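Local coordinates for adenosine monophosphate-protein transferase FICD homolog (Caenorhabditis elegans, PDB 5JJ6) that belongs to the Fic/DOC family, has the largely helical Fido fold of FICD proteins, and forms a two-chain assembly, at residues N176-G180 with G214-P218; E199-I205 with V250-N254. The contacts are given in a common frame with arbitrary orientation. Numbering follows the deposited sequence.

Contact 1: residues N176-G180 with G214-P218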
loop_
_atom_site.group_PDB
_atom_site.type_symbol
_atom_site.label_atom_id
_atom_site.label_comp_id
_atom_site.label_asym_id
_atom_site.label_seq_id
_atom_site.Cartn_x
_atom_site.Cartn_y
_atom_site.Cartn_z
ATOM N N ASN B 176 1.434 -5.398 -7.159
ATOM C CA ASN B 176 1.782 -4.308 -6.260
ATOM C C ASN B 176 3.258 -4.289 -5.849
ATOM O O ASN B 176 3.826 -3.208 -5.632
ATOM C CB ASN B 176 0.913 -4.361 -5.015
ATOM C CG ASN B 176 -0.418 -3.697 -5.219
ATOM O OD1 ASN B 176 -0.599 -2.929 -6.175
ATOM N ND2 ASN B 176 -1.362 -3.976 -4.323
ATOM N N GLU B 177 3.869 -5.471 -5.738
ATOM C CA GLU B 177 5.299 -5.587 -5.464
ATOM C C GLU B 177 6.130 -5.060 -6.620
ATOM O O GLU B 177 7.082 -4.305 -6.416
ATOM C CB GLU B 177 5.663 -7.038 -5.169
ATOM C CG GLU B 177 5.340 -7.462 -3.744
ATOM C CD GLU B 177 5.481 -8.969 -3.509
ATOM O OE1 GLU B 177 5.976 -9.696 -4.412
ATOM O OE2 GLU B 177 5.106 -9.423 -2.400
ATOM N N VAL B 178 5.755 -5.438 -7.837
ATOM C CA VAL B 178 6.449 -4.940 -9.015
ATOM C C VAL B 178 6.396 -3.412 -9.056
ATOM O O VAL B 178 7.436 -2.731 -9.144
ATOM C CB VAL B 178 5.843 -5.547 -10.300
ATOM C CG1 VAL B 178 6.316 -4.824 -11.537
ATOM C CG2 VAL B 178 6.206 -7.016 -10.391
ATOM N N ILE B 179 5.180 -2.879 -8.957
ATOM C CA ILE B 179 4.967 -1.433 -8.994
ATOM C C ILE B 179 5.737 -0.689 -7.901
ATOM O O ILE B 179 6.436 0.297 -8.176
ATOM C CB ILE B 179 3.460 -1.105 -8.924
ATOM C CG1 ILE B 179 2.787 -1.538 -10.237
ATOM C CG2 ILE B 179 3.245 0.378 -8.751
ATOM C CD1 ILE B 179 1.373 -2.069 -10.086
ATOM N N GLY B 180 5.606 -1.170 -6.669
ATOM C CA GLY B 180 6.348 -0.624 -5.543
ATOM C C GLY B 180 7.854 -0.602 -5.748
ATOM O O GLY B 180 8.494 0.418 -5.493
ATOM N N GLY B 214 5.040 0.096 -0.271
ATOM C CA GLY B 214 3.893 0.991 -0.293
ATOM C C GLY B 214 2.592 0.415 -0.840
ATOM O O GLY B 214 1.560 0.426 -0.163
ATOM N N ASN B 215 2.621 -0.043 -2.085
ATOM C CA ASN B 215 1.434 -0.622 -2.684
ATOM C C ASN B 215 1.079 -1.994 -2.118
ATOM O O ASN B 215 -0.083 -2.274 -1.852
ATOM C CB ASN B 215 1.599 -0.708 -4.194
ATOM C CG ASN B 215 1.937 0.628 -4.815
ATOM O OD1 ASN B 215 3.099 0.988 -4.966
ATOM N ND2 ASN B 215 0.908 1.384 -5.161
ATOM N N ALA B 216 2.074 -2.846 -1.911
ATOM C CA ALA B 216 1.798 -4.223 -1.515
ATOM C C ALA B 216 1.334 -4.325 -0.069
ATOM O O ALA B 216 0.445 -5.107 0.245
ATOM C CB ALA B 216 3.029 -5.086 -1.731
ATOM N N ASP B 217 1.913 -3.507 0.802
ATOM C CA ASP B 217 1.615 -3.565 2.228
ATOM C C ASP B 217 1.765 -2.182 2.851
ATOM O O ASP B 217 2.764 -1.897 3.503
ATOM C CB ASP B 217 2.547 -4.565 2.920
ATOM C CG ASP B 217 2.026 -5.024 4.276
ATOM O OD1 ASP B 217 1.038 -4.435 4.771
ATOM O OD2 ASP B 217 2.616 -5.971 4.847
ATOM N N PRO B 218 0.774 -1.308 2.634
ATOM C CA PRO B 218 0.910 0.105 3.012
ATOM C C PRO B 218 1.014 0.365 4.517
ATOM O O PRO B 218 1.687 1.305 4.928
ATOM C CB PRO B 218 -0.362 0.738 2.435
ATOM C CG PRO B 218 -1.306 -0.381 2.288
ATOM C CD PRO B 218 -0.491 -1.569 1.933
HETATM O O HOH W 1 4.779 -2.468 -3.333
#
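After helix 202-213, segment 214-218 turns and rests on helix segment 176-180. Asn176, Asn215, Ala216 and Gly180 let the backbones come close (CA atoms of Asn176 and Ala216 4.7 Å apart), with aliphatic atoms of Glu177 and Ile179 alongside. Asn176 points its CA-to-CB bond toward the turn, and its CB lies 3.6 Å from Ala216 CA; the bare methyl of Ala216, 4.0 Å from Asn176 CB, permits that approach. With chi1 in the m well, the Asn176 amide swings alongside Asn215. Its ND2 is 3.3 Å from Asn215 O, but the angle is poor, and the amide pairs instead with Asn176 of the second subunit. Asn215, also m at chi1 and near 90° at chi2, directs OD1 toward the helix, 3.7 Å from Gly180 CA and 3.8 Å from Ile179 CG2. Gly180 presents only its CA here, so Asn215 OD1 lies directly against the helix backbone. Glu177 starts away from the turn, yet its m, t chain runs past Ala216, with CG 3.9 Å from Ala216 CB.

A water supplies the polar link. It donates to Asn176 O at 2.6 Å and accepts from Ala216 N at 3.1 Å, while Asn176 O also takes the helical bond from Gly180 N at 2.9 Å.

On the flank of helix 172-191 next to this contact, Val178 and Ile179 pack on helix 154-162. Across the dimer, Asn215 O accepts from Asn215 ND2 of the second subunit, and Ile172 of that subunit covers Asn176 and Ile179, so the helix and turn together face the partner chain.

Contact 2: residues E199-I205 with V250-N254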
loop_
_atom_site.group_PDB
_atom_site.type_symbol
_atom_site.label_atom_id
_atom_site.label_comp_id
_atom_site.label_asym_id
_atom_site.label_seq_id
_atom_site.Cartn_x
_atom_site.Cartn_y
_atom_site.Cartn_z
ATOM N N GLU B 199 25.438 12.744 2.028
ATOM C CA GLU B 199 25.147 11.790 3.095
ATOM C C GLU B 199 23.881 10.961 2.864
ATOM O O GLU B 199 22.908 11.440 2.284
ATOM C CB GLU B 199 25.023 12.519 4.428
ATOM C CG GLU B 199 26.345 12.743 5.116
ATOM C CD GLU B 199 26.180 13.124 6.569
ATOM O OE1 GLU B 199 25.045 13.478 6.967
ATOM O OE2 GLU B 199 27.185 13.053 7.312
ATOM N N ILE B 200 23.901 9.715 3.332
ATOM C CA ILE B 200 22.730 8.847 3.288
ATOM C C ILE B 200 22.024 8.828 4.633
ATOM O O ILE B 200 22.519 8.219 5.570
ATOM C CB ILE B 200 23.114 7.409 2.913
ATOM C CG1 ILE B 200 23.814 7.375 1.554
ATOM C CG2 ILE B 200 21.895 6.514 2.905
ATOM C CD1 ILE B 200 24.403 6.019 1.214
ATOM N N SER B 201 20.869 9.481 4.724
ATOM C CA SER B 201 20.118 9.569 5.979
ATOM C C SER B 201 19.311 8.308 6.279
ATOM O O SER B 201 19.166 7.442 5.427
ATOM C CB SER B 201 19.188 10.778 5.963
ATOM O OG SER B 201 18.013 10.497 5.230
ATOM N N ILE B 202 18.792 8.214 7.499
ATOM C CA ILE B 202 17.920 7.112 7.873
ATOM C C ILE B 202 16.616 7.249 7.105
ATOM O O ILE B 202 15.981 6.256 6.746
ATOM C CB ILE B 202 17.638 7.091 9.395
ATOM C CG1 ILE B 202 18.944 7.043 10.175
ATOM C CG2 ILE B 202 16.797 5.894 9.800
ATOM C CD1 ILE B 202 18.760 6.845 11.672
ATOM N N ASP B 203 16.225 8.491 6.841
ATOM C CA ASP B 203 15.009 8.757 6.077
ATOM C C ASP B 203 15.120 8.310 4.633
ATOM O O ASP B 203 14.111 8.034 4.007
ATOM C CB ASP B 203 14.650 10.238 6.127
ATOM C CG ASP B 203 14.112 10.653 7.483
ATOM O OD1 ASP B 203 12.888 10.496 7.707
ATOM O OD2 ASP B 203 14.915 11.125 8.324
ATOM N N ASP B 204 16.333 8.237 4.098
ATOM C CA ASP B 204 16.507 7.743 2.734
ATOM C C ASP B 204 16.181 6.263 2.656
ATOM O O ASP B 204 15.481 5.816 1.747
ATOM C CB ASP B 204 17.931 7.982 2.240
ATOM C CG ASP B 204 18.283 9.455 2.171
ATOM O OD1 ASP B 204 17.373 10.281 1.942
ATOM O OD2 ASP B 204 19.473 9.789 2.341
ATOM N N ILE B 205 16.679 5.504 3.624
ATOM C CA ILE B 205 16.392 4.075 3.697
ATOM C C ILE B 205 14.904 3.854 3.974
ATOM O O ILE B 205 14.268 2.994 3.361
ATOM C CB ILE B 205 17.250 3.393 4.777
ATOM C CG1 ILE B 205 18.737 3.535 4.435
ATOM C CG2 ILE B 205 16.860 1.933 4.937
ATOM C CD1 ILE B 205 19.680 2.970 5.494
ATOM N N VAL B 250 23.844 3.850 9.327
ATOM C CA VAL B 250 24.038 5.017 8.458
ATOM C C VAL B 250 25.312 5.765 8.836
ATOM O O VAL B 250 26.072 6.205 7.957
ATOM C CB VAL B 250 22.826 5.984 8.467
ATOM C CG1 VAL B 250 21.604 5.318 7.817
ATOM C CG2 VAL B 250 22.506 6.476 9.864
ATOM N N ASP B 251 25.551 5.906 10.140
ATOM C CA ASP B 251 26.727 6.626 10.608
ATOM C C ASP B 251 27.966 5.897 10.105
ATOM O O ASP B 251 28.910 6.534 9.638
ATOM C CB ASP B 251 26.760 6.759 12.127
ATOM C CG ASP B 251 25.682 7.690 12.655
ATOM O OD1 ASP B 251 25.490 8.789 12.082
ATOM O OD2 ASP B 251 25.068 7.345 13.687
ATOM N N TRP B 252 27.964 4.567 10.185
ATOM C CA TRP B 252 29.075 3.816 9.618
ATOM C C TRP B 252 29.230 4.111 8.113
ATOM O O TRP B 252 30.357 4.226 7.619
ATOM C CB TRP B 252 28.901 2.309 9.822
ATOM C CG TRP B 252 29.889 1.536 8.992
ATOM C CD1 TRP B 252 31.228 1.416 9.213
ATOM C CD2 TRP B 252 29.622 0.832 7.772
ATOM N NE1 TRP B 252 31.809 0.658 8.225
ATOM C CE2 TRP B 252 30.845 0.293 7.328
ATOM C CE3 TRP B 252 28.470 0.600 7.024
ATOM C CZ2 TRP B 252 30.942 -0.469 6.172
ATOM C CZ3 TRP B 252 28.574 -0.151 5.875
ATOM C CH2 TRP B 252 29.800 -0.681 5.463
ATOM N N LEU B 253 28.112 4.254 7.395
ATOM C CA LEU B 253 28.167 4.537 5.957
ATOM C C LEU B 253 28.730 5.917 5.598
ATOM O O LEU B 253 29.338 6.084 4.537
ATOM C CB LEU B 253 26.774 4.407 5.324
ATOM C CG LEU B 253 26.321 3.105 4.662
ATOM C CD1 LEU B 253 24.954 3.299 4.066
ATOM C CD2 LEU B 253 27.284 2.695 3.576
ATOM N N ASN B 254 28.504 6.917 6.445
ATOM C CA ASN B 254 28.941 8.267 6.084
ATOM C C ASN B 254 30.262 8.685 6.719
ATOM O O ASN B 254 30.827 9.717 6.359
ATOM C CB ASN B 254 27.864 9.287 6.422
ATOM C CG ASN B 254 26.641 9.121 5.568
ATOM O OD1 ASN B 254 26.748 8.853 4.369
ATOM N ND2 ASN B 254 25.467 9.268 6.172
#
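A capping box opens helix 202-213, and the extended residues leading into it are held by the last turn of helix 239-254. Ser201 is the N-cap: its OG accepts a weak bond from Asp204 N at 3.0 Å, and Asp204 OD2 returns the favour by accepting from Ser201 N at 2.8 Å. The short hydroxyl of serine and the carboxylate of aspartate thus cap amides at the helix start, where regular i to i-4 acceptors are lacking. His197 also binds Asp204 OD2.

At Ile200, one residue before the N-cap, the main chain is bound by both ends of the Asn254 amide. Ile200 N donates to Asn254 OD1 at 3.2 Å, nearly straight at 170°, and Asn254 ND2 donates to Ile200 O at 3.2 Å. Asparagine fits because its side chain offers an acceptor and a donor side by side, much as the peptide groups of a neighbouring strand would. The aliphatic part of Glu199 lies over the amide, its CG 3.7 Å from Asn254 CG.

Apolar contacts complete the join. Val250 points toward the other segment and bridges two isoleucines: its CG2 is 3.6 Å from Ile202 CG1, its CG1 3.8 Å from Ile205 CD1. Its compact, branched side chain fills the space between them. Ile200 CD1 meets Leu253 CD1 at 4.0 Å, and both side chains go on to helix 284-297, at Leu294 and Ile295 respectively.

The capping box of Ser201 and Asp204 is a recognised helix-start motif, placed here against the C-terminal turn of helix 239-254 in the largely helical Fic/DOC fold.

The contacts lie at opposite ends of helix 202-213: contact 2 at its start, contact 1 just past its end. Their other partners differ, helix 172-191 in contact 1 and helix 239-254 in contact 2, and the segments alternate along the chain. The centres are 23 Å apart, with nearest atoms about 10 Å away. Contact 1 is buried, partly because the second subunit covers it, and combines close van der Waals packing with one bridging water, its asparagine amides bonding across to the second subunit. Contact 2 is partly buried and no other chain touches it; it joins direct side-chain to backbone bonds at its more open edge with aliphatic packing that runs inward.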